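Local coordinates for ScaE cell-surface anchored scaffoldin protein (Ruminococcus flavefaciens, PDB 2ZF9) that probably anchors cellulosomal components to the bacterial cell surface, this piece being its dockerin-binding type III cohesin module, at residues 32-37 with 67-72; 55-60 with 157-162. All coordinates share one frame; numbering follows the deposited sequence.

Interaction 1 of 2, residues 32-37 with 67-72; sequences PTLSIT and TGLHIQ
Leu34 meets Leu69 tip to tip, its CD1 methyl resting against both branches of the facing leucine, 3.7 Å from Leu69 CD2 and 3.9 Å from Leu69 CD1. Both residues hold CG beside the backbone N and anti to the carbonyl carbon (chi1 -61° for Leu34, -63° for Leu69), which leaves each isobutyl group extended toward the other. Two residues further along, Ile36 CD1 approaches Ile71 CG2 at 4.4 Å, a looser touch between the end of one side chain and the beta branch of the other. The two strands run in the same general direction but are not hydrogen-bonded neighbours: the CA atoms of Leu34 and Leu69 lie 10.0 Å apart, a spacing filled by side chains. The backbone bonds that order segment 32-37 are made to its strand neighbours, such as Ser35 to Ser56.

Leucine suits the first level because its forked end reaches far from the backbone. Isoleucine, branched at CB and well tolerated in extended chain, keeps a compact apolar wall at the second. Leu34 and Ile36 face Leu69 and Ile71, while the more polar Thr33 and Ser35, beside and between them, take no part in the contact. His70 turns its ring to the other side of its strand, where ND1 bonds Asp157 and the ring meets that of Phe111. Leu55 of strand 50-58 touches both Ile36 and Leu69, Val145 of strand 142-149 touches both isoleucines, and Thr175 and Phe176 of helix 166-178 cover the leucine pair.

All four touching side chains are buried hydrocarbon, joined only by van der Waals contact. Cohesion here therefore depends on shape and on the exclusion of water, and the alignment of the two strands is set by the surrounding fold, with no directional bond between them.

Interaction 2 of 2, residues 55-60 with 157-162; sequences LSVEGA and DLFTNV
Phe159 presents the outer end of its ring to two small apolar groups of segment 55-60. Val57 CG1 lies 4.0 Å from Phe159 CZ, approaching the ring obliquely, while Ala60 CB stands at the ring's edge, near its plane, 4.1 Å from Phe159 CE2. The phenylalanine CG is anti to the backbone N (chi1 -167°), which carries the benzyl group across from strand 158-160. A long, flat side chain is well suited to that span, since the CA atoms of Ala60 and Thr160 remain 9.7 Å apart, and the small valine and alanine side chains meet the end of the ring at ordinary van der Waals distance. Tyr64 stacks on the ring, and Leu34 and Pro32 also pack against it.

This buried side contrasts with the turn beyond Val57, where Glu58 and Gly59 are exposed and make no touch with segment 157-162. Gly59 adopts a positive phi (85°), easily reached without a side chain, and the chain then bends back to bring Ala60 inward. Asp123 steadies the bend by accepting bonds from the backbone N of both Gly59 and Ala60. A buried phenylalanine packed between facing strands toward one end of the core fits the jelly-roll beta sandwich of the cohesin family.

In the fold
The centres of interactions 1 and 2 lie about 8 Å apart, and their segments alternate along the chain: 32-37, 55-60, 67-72, then 157-162. Strands 33-41 and 50-58 pair antiparallel, as do 66-73 and 158-160, so both contacts bridge the same two strand pairs across the sandwich. Interaction 1 sits near the middle of the module, interaction 2 farther out. They join directly where Leu34 CD2 packs on Val57 CG2 at 3.6 Å, and where Thr67 CG2 meets Phe159 CD1 at 3.6 Å. Together they form one continuous apolar core, consistent with the compact beta-sandwich core of a cohesin module.

Interaction 1 of 2, residues 32-37 with 67-72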
loop_
_atom_site.group_PDB
_atom_site.type_symbol
_atom_site.label_atom_id
_atom_site.label_comp_id
_atom_site.label_asym_id
_atom_site.label_seq_id
_atom_site.Cartn_x
_atom_site.Cartn_y
_atom_site.Cartn_z
ATOM N N PRO A 32 10.744 -6.353 -4.462
ATOM C CA PRO A 32 10.035 -5.080 -4.306
ATOM C C PRO A 32 9.903 -4.576 -2.874
ATOM O O PRO A 32 9.871 -5.355 -1.918
ATOM C CB PRO A 32 8.645 -5.361 -4.897
ATOM C CG PRO A 32 8.803 -6.665 -5.742
ATOM C CD PRO A 32 9.876 -7.436 -4.963
ATOM N N THR A 33 9.879 -3.261 -2.711
ATOM C CA THR A 33 9.485 -2.691 -1.446
ATOM C C THR A 33 8.248 -1.882 -1.710
ATOM O O THR A 33 8.282 -0.984 -2.555
ATOM C CB THR A 33 10.563 -1.750 -0.859
ATOM O OG1 THR A 33 11.777 -2.492 -0.680
ATOM C CG2 THR A 33 10.121 -1.203 0.485
ATOM N N LEU A 34 7.179 -2.168 -0.963
ATOM C CA LEU A 34 6.005 -1.311 -0.992
ATOM C C LEU A 34 6.046 -0.498 0.272
ATOM O O LEU A 34 6.245 -1.063 1.364
ATOM C CB LEU A 34 4.725 -2.142 -1.003
ATOM C CG LEU A 34 4.536 -3.079 -2.183
ATOM C CD1 LEU A 34 3.144 -3.720 -2.079
ATOM C CD2 LEU A 34 4.706 -2.301 -3.475
ATOM N N SER A 35 5.865 0.816 0.145
ATOM C CA SER A 35 5.928 1.667 1.335
ATOM C C SER A 35 4.783 2.667 1.351
ATOM O O SER A 35 4.332 3.142 0.291
ATOM C CB SER A 35 7.296 2.378 1.437
ATOM O OG SER A 35 7.532 3.171 0.306
ATOM N N ILE A 36 4.304 2.970 2.554
ATOM C CA ILE A 36 3.256 3.993 2.739
ATOM C C ILE A 36 3.877 5.156 3.488
ATOM O O ILE A 36 4.735 4.959 4.363
ATOM C CB ILE A 36 2.063 3.427 3.489
ATOM C CG1 ILE A 36 1.359 2.365 2.607
ATOM C CG2 ILE A 36 1.095 4.556 3.982
ATOM C CD1 ILE A 36 0.255 1.596 3.359
ATOM N N THR A 37 3.436 6.357 3.119
ATOM C CA THR A 37 3.867 7.618 3.725
ATOM C C THR A 37 3.941 7.538 5.252
ATOM O O THR A 37 3.024 7.055 5.906
ATOM C CB THR A 37 2.891 8.770 3.319
ATOM O OG1 THR A 37 2.689 8.757 1.887
ATOM C CG2 THR A 37 3.451 10.134 3.756
ATOM N N THR A 67 -1.315 -6.526 -9.716
ATOM C CA THR A 67 -1.277 -6.230 -8.268
ATOM C C THR A 67 -2.692 -6.265 -7.713
ATOM O O THR A 67 -3.690 -6.031 -8.439
ATOM C CB THR A 67 -0.643 -4.845 -7.903
ATOM O OG1 THR A 67 -1.522 -3.780 -8.304
ATOM C CG2 THR A 67 0.735 -4.660 -8.556
ATOM N N GLY A 68 -2.780 -6.597 -6.439
ATOM C CA GLY A 68 -4.063 -6.558 -5.719
ATOM C C GLY A 68 -3.603 -6.209 -4.318
ATOM O O GLY A 68 -2.875 -6.994 -3.679
ATOM N N LEU A 69 -3.943 -5.012 -3.858
ATOM C CA LEU A 69 -3.361 -4.523 -2.606
ATOM C C LEU A 69 -4.420 -3.906 -1.733
ATOM O O LEU A 69 -5.086 -2.945 -2.155
ATOM C CB LEU A 69 -2.239 -3.539 -2.886
ATOM C CG LEU A 69 -1.024 -4.098 -3.649
ATOM C CD1 LEU A 69 -0.133 -2.937 -4.064
ATOM C CD2 LEU A 69 -0.211 -5.077 -2.782
ATOM N N HIS A 70 -4.598 -4.471 -0.534
ATOM C CA HIS A 70 -5.562 -3.931 0.410
ATOM C C HIS A 70 -4.847 -2.994 1.360
ATOM O O HIS A 70 -3.832 -3.346 1.956
ATOM C CB HIS A 70 -6.222 -5.042 1.227
ATOM C CG HIS A 70 -7.238 -5.830 0.461
ATOM N ND1 HIS A 70 -6.918 -6.970 -0.240
ATOM C CD2 HIS A 70 -8.579 -5.665 0.324
ATOM C CE1 HIS A 70 -8.010 -7.472 -0.792
ATOM N NE2 HIS A 70 -9.037 -6.701 -0.457
ATOM N N ILE A 71 -5.379 -1.789 1.508
ATOM C CA ILE A 71 -4.776 -0.845 2.426
ATOM C C ILE A 71 -5.755 -0.680 3.577
ATOM O O ILE A 71 -6.932 -0.424 3.350
ATOM C CB ILE A 71 -4.541 0.526 1.708
ATOM C CG1 ILE A 71 -3.502 0.314 0.591
ATOM C CG2 ILE A 71 -4.097 1.627 2.716
ATOM C CD1 ILE A 71 -3.399 1.471 -0.333
ATOM N N GLN A 72 -5.273 -0.852 4.799
ATOM C CA GLN A 72 -6.151 -0.682 5.957
ATOM C C GLN A 72 -5.547 0.384 6.862
ATOM O O GLN A 72 -4.327 0.594 6.841
ATOM C CB GLN A 72 -6.323 -1.994 6.728
ATOM C CG GLN A 72 -5.057 -2.511 7.323
ATOM C CD GLN A 72 -5.258 -3.832 8.035
ATOM O OE1 GLN A 72 -6.214 -4.587 7.744
ATOM N NE2 GLN A 72 -4.350 -4.138 8.953
#

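Interaction 2 of 2, residues 55-60 with 157-162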
loop_
_atom_site.group_PDB
_atom_site.type_symbol
_atom_site.label_atom_id
_atom_site.label_comp_id
_atom_site.label_asym_id
_atom_site.label_seq_id
_atom_site.Cartn_x
_atom_site.Cartn_y
_atom_site.Cartn_z
ATOM N N LEU A 55 1.017 5.137 -1.508
ATOM C CA LEU A 55 1.617 3.822 -1.567
ATOM C C LEU A 55 2.603 3.824 -2.722
ATOM O O LEU A 55 2.224 4.052 -3.877
ATOM C CB LEU A 55 0.557 2.723 -1.750
ATOM C CG LEU A 55 1.005 1.267 -2.012
ATOM C CD1 LEU A 55 1.745 0.693 -0.832
ATOM C CD2 LEU A 55 -0.242 0.389 -2.278
ATOM N N SER A 56 3.877 3.590 -2.401
ATOM C CA SER A 56 4.952 3.601 -3.411
ATOM C C SER A 56 5.589 2.238 -3.632
ATOM O O SER A 56 5.535 1.376 -2.747
ATOM C CB SER A 56 6.051 4.604 -2.985
ATOM O OG SER A 56 5.502 5.925 -2.993
ATOM N N VAL A 57 6.204 2.076 -4.811
ATOM C CA VAL A 57 6.919 0.855 -5.222
ATOM C C VAL A 57 8.374 1.220 -5.513
ATOM O O VAL A 57 8.647 2.240 -6.136
ATOM C CB VAL A 57 6.335 0.273 -6.539
ATOM C CG1 VAL A 57 7.155 -0.932 -7.003
ATOM C CG2 VAL A 57 4.876 -0.144 -6.380
ATOM N N GLU A 58 9.304 0.413 -5.024
ATOM C CA GLU A 58 10.711 0.594 -5.335
ATOM C C GLU A 58 11.261 -0.773 -5.643
ATOM O O GLU A 58 10.796 -1.777 -5.078
ATOM C CB GLU A 58 11.430 1.184 -4.113
ATOM C CG GLU A 58 12.730 1.879 -4.460
ATOM C CD GLU A 58 13.509 2.374 -3.217
ATOM O OE1 GLU A 58 12.909 3.047 -2.326
ATOM O OE2 GLU A 58 14.728 2.088 -3.163
ATOM N N GLY A 59 12.199 -0.848 -6.587
ATOM C CA GLY A 59 12.923 -2.078 -6.810
ATOM C C GLY A 59 12.223 -3.055 -7.726
ATOM O O GLY A 59 12.660 -4.195 -7.821
ATOM N N ALA A 60 11.157 -2.624 -8.420
ATOM C CA ALA A 60 10.395 -3.553 -9.266
ATOM C C ALA A 60 10.149 -3.050 -10.699
ATOM O O ALA A 60 9.345 -3.649 -11.410
ATOM C CB ALA A 60 9.059 -3.858 -8.599
ATOM N N ASP A 157 -4.829 -10.755 -2.916
ATOM C CA ASP A 157 -3.647 -9.963 -2.697
ATOM C C ASP A 157 -2.512 -10.509 -3.562
ATOM O O ASP A 157 -2.136 -11.700 -3.477
ATOM C CB ASP A 157 -3.268 -9.951 -1.218
ATOM C CG ASP A 157 -4.343 -9.276 -0.335
ATOM O OD1 ASP A 157 -4.735 -8.120 -0.623
ATOM O OD2 ASP A 157 -4.770 -9.921 0.652
ATOM N N LEU A 158 -1.991 -9.646 -4.419
ATOM C CA LEU A 158 -1.067 -10.065 -5.464
ATOM C C LEU A 158 -0.026 -8.980 -5.714
ATOM O O LEU A 158 -0.307 -7.791 -5.580
ATOM C CB LEU A 158 -1.790 -10.289 -6.806
ATOM C CG LEU A 158 -2.828 -11.400 -6.952
ATOM C CD1 LEU A 158 -3.409 -11.313 -8.347
ATOM C CD2 LEU A 158 -2.215 -12.794 -6.694
ATOM N N PHE A 159 1.181 -9.409 -6.076
ATOM C CA PHE A 159 2.159 -8.465 -6.596
ATOM C C PHE A 159 3.113 -9.266 -7.462
ATOM O O PHE A 159 4.040 -9.893 -6.942
ATOM C CB PHE A 159 2.939 -7.731 -5.500
ATOM C CG PHE A 159 3.707 -6.560 -6.051
ATOM C CD1 PHE A 159 3.153 -5.302 -6.034
ATOM C CD2 PHE A 159 4.952 -6.738 -6.657
ATOM C CE1 PHE A 159 3.826 -4.196 -6.623
ATOM C CE2 PHE A 159 5.635 -5.635 -7.216
ATOM C CZ PHE A 159 5.046 -4.376 -7.210
ATOM N N THR A 160 2.873 -9.278 -8.768
ATOM C CA THR A 160 3.458 -10.338 -9.601
ATOM C C THR A 160 3.501 -9.880 -11.051
ATOM O O THR A 160 3.152 -8.734 -11.338
ATOM C CB THR A 160 2.696 -11.717 -9.431
ATOM O OG1 THR A 160 3.494 -12.787 -9.950
ATOM C CG2 THR A 160 1.273 -11.716 -10.053
ATOM N N ASN A 161 3.988 -10.755 -11.938
ATOM C CA ASN A 161 4.228 -10.379 -13.337
ATOM C C ASN A 161 3.157 -10.968 -14.261
ATOM O O ASN A 161 2.284 -11.707 -13.783
ATOM C CB ASN A 161 5.673 -10.741 -13.765
ATOM C CG ASN A 161 6.000 -12.223 -13.616
ATOM O OD1 ASN A 161 5.111 -13.052 -13.426
ATOM N ND2 ASN A 161 7.290 -12.558 -13.712
ATOM N N VAL A 162 3.179 -10.676 -15.559
ATOM C CA VAL A 162 2.057 -11.146 -16.377
ATOM C C VAL A 162 1.990 -12.677 -16.477
ATOM O O VAL A 162 0.897 -13.235 -16.476
ATOM C CB VAL A 162 1.925 -10.467 -17.777
ATOM C CG1 VAL A 162 1.832 -8.954 -17.642
ATOM C CG2 VAL A 162 3.056 -10.846 -18.697
#